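Local coordinates for probable sugar kinase (Clostridium perfringens, PDB 3KZH), which probably phosphorylates a carbohydrate, as a member of the pfkB family of sugar kinases, and binds beta-d-glucopyranose, at residues Val277-Thr282 with Met298-Val303. Numbering follows the deposited sequence.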
# COMPACT_ATOMS: atom_id res chain seq x y z
N VAL A 277 -22.90 3.52 27.94
CA VAL A 277 -22.17 2.33 28.37
C VAL A 277 -22.60 1.10 27.55
O VAL A 277 -21.75 0.35 27.09
CB VAL A 277 -22.35 2.12 29.91
CG1 VAL A 277 -21.71 0.88 30.40
CG2 VAL A 277 -21.72 3.25 30.65
N LYS A 278 -23.90 0.99 27.30
CA LYS A 278 -24.47 -0.12 26.53
C LYS A 278 -24.15 -0.07 25.04
O LYS A 278 -23.81 -1.10 24.45
CB LYS A 278 -25.98 -0.21 26.72
CG LYS A 278 -26.42 -0.78 28.06
CD LYS A 278 -27.93 -0.80 28.12
CE LYS A 278 -28.41 -0.87 29.55
NZ LYS A 278 -29.87 -0.63 29.68
N PHE A 279 -24.23 1.15 24.47
CA PHE A 279 -23.96 1.42 23.05
C PHE A 279 -22.48 1.15 22.76
O PHE A 279 -22.14 0.44 21.82
CB PHE A 279 -24.35 2.87 22.67
CG PHE A 279 -24.29 3.17 21.18
CD1 PHE A 279 -25.44 3.07 20.38
CD2 PHE A 279 -23.05 3.47 20.55
CE1 PHE A 279 -25.37 3.26 18.97
CE2 PHE A 279 -22.97 3.66 19.14
CZ PHE A 279 -24.14 3.55 18.35
N ALA A 280 -21.62 1.75 23.58
CA ALA A 280 -20.17 1.60 23.47
C ALA A 280 -19.70 0.17 23.71
O ALA A 280 -18.73 -0.28 23.10
CB ALA A 280 -19.49 2.55 24.43
N MSE A 281 -20.40 -0.55 24.58
CA MSE A 281 -20.07 -1.94 24.89
C MSE A 281 -20.48 -2.85 23.75
O MSE A 281 -19.76 -3.81 23.45
CB MSE A 281 -20.73 -2.37 26.18
CG MSE A 281 -19.83 -3.23 27.05
SE MSE A 281 -20.64 -3.68 28.74
CE MSE A 281 -21.54 -2.08 29.09
N THR A 282 -21.60 -2.52 23.10
CA THR A 282 -22.10 -3.27 21.93
C THR A 282 -21.08 -3.17 20.79
O THR A 282 -20.81 -4.16 20.11
CB THR A 282 -23.50 -2.75 21.46
OG1 THR A 282 -24.47 -2.99 22.49
CG2 THR A 282 -23.96 -3.44 20.18
N MSE A 298 -19.58 -3.03 10.38
CA MSE A 298 -20.03 -2.11 11.42
C MSE A 298 -20.43 -0.72 10.97
O MSE A 298 -19.71 -0.03 10.23
CB MSE A 298 -19.05 -2.03 12.58
CG MSE A 298 -19.75 -2.17 13.93
SE MSE A 298 -19.12 -0.93 15.21
CE MSE A 298 -17.69 -2.02 15.90
N ALA A 299 -21.66 -0.39 11.37
CA ALA A 299 -22.34 0.85 11.09
C ALA A 299 -23.34 1.04 12.22
O ALA A 299 -23.51 0.15 13.05
CB ALA A 299 -23.08 0.76 9.75
N LEU A 300 -24.02 2.19 12.23
CA LEU A 300 -25.03 2.53 13.23
C LEU A 300 -26.11 1.45 13.32
O LEU A 300 -26.38 0.95 14.42
CB LEU A 300 -25.66 3.91 12.94
CG LEU A 300 -26.77 4.45 13.86
CD1 LEU A 300 -26.26 4.57 15.28
CD2 LEU A 300 -27.30 5.78 13.38
N ASP A 301 -26.64 1.03 12.18
CA ASP A 301 -27.69 0.00 12.12
C ASP A 301 -27.31 -1.35 12.75
O ASP A 301 -28.12 -1.90 13.50
CB ASP A 301 -28.23 -0.19 10.68
CG ASP A 301 -27.13 -0.29 9.62
OD1 ASP A 301 -26.02 -0.77 9.92
OD2 ASP A 301 -27.38 0.11 8.46
N THR A 302 -26.09 -1.83 12.52
CA THR A 302 -25.63 -3.11 13.09
C THR A 302 -25.41 -3.03 14.62
O THR A 302 -25.67 -4.00 15.33
CB THR A 302 -24.35 -3.71 12.40
OG1 THR A 302 -23.16 -3.13 12.93
CG2 THR A 302 -24.38 -3.49 10.90
N VAL A 303 -24.98 -1.86 15.10
CA VAL A 303 -24.75 -1.62 16.53
C VAL A 303 -26.10 -1.60 17.24
O VAL A 303 -26.28 -2.29 18.24
CB VAL A 303 -23.98 -0.28 16.81
CG1 VAL A 303 -23.76 -0.07 18.29
CG2 VAL A 303 -22.66 -0.29 16.11
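Val-303 packs against Phe-279 and Thr-282 through one methyl group, CG1. This methyl sits over one face of the Phe-279 ring, 16° off the ring normal, with CG1 3.8 Å from the ring centroid. The contact is a CH-pi interaction, displaced toward the far rim of the ring, where CG1 comes to 3.6 Å from Phe-279 CZ. The ring reaches that far because its CG lies anti to the backbone N (chi1 -172°). Leu-300 meets the same end of the ring from the edge, near the ring plane, with CD1 3.9 Å from CZ of Phe-279. Val-303 thus covers a face and Leu-300 a rim.

Thr-282 also packs on the valine methyl. Its CG2 is 3.9 Å from Val-303 CG1 and also lies beside the Val-303 carbonyl oxygen. The hydroxyl is turned back to its own helix. Thr-282 OG1 donates to Lys-278 O at 2.8 Å, and Thr-282 N reaches the same oxygen from the opposite face of the carbonyl plane. The OG1 bond satisfies the hydroxyl and holds the side chain's rotation, with the methyl toward Val-303.

No hydrogen bond joins the two segments. The tight part is formed by Phe-279, Thr-282 and Val-303, all buried. The looser side is at Leu-300, partly exposed, which adds one methyl contact at the ring edge. It opens helix 300-308 right after the N-cap residue Ala-299, and Asp-301 beyond it is exposed.

The contact joins helix 273-288 to the first turn of helix 300-308 in the pfkB kinase fold. Helix 255-268 adds Tyr-265, which stacks on Phe-279 and touches Leu-300. Elsewhere on helix 273-288, Val-277 and Met-281 pack on strand 231-234 of the large mixed sheet.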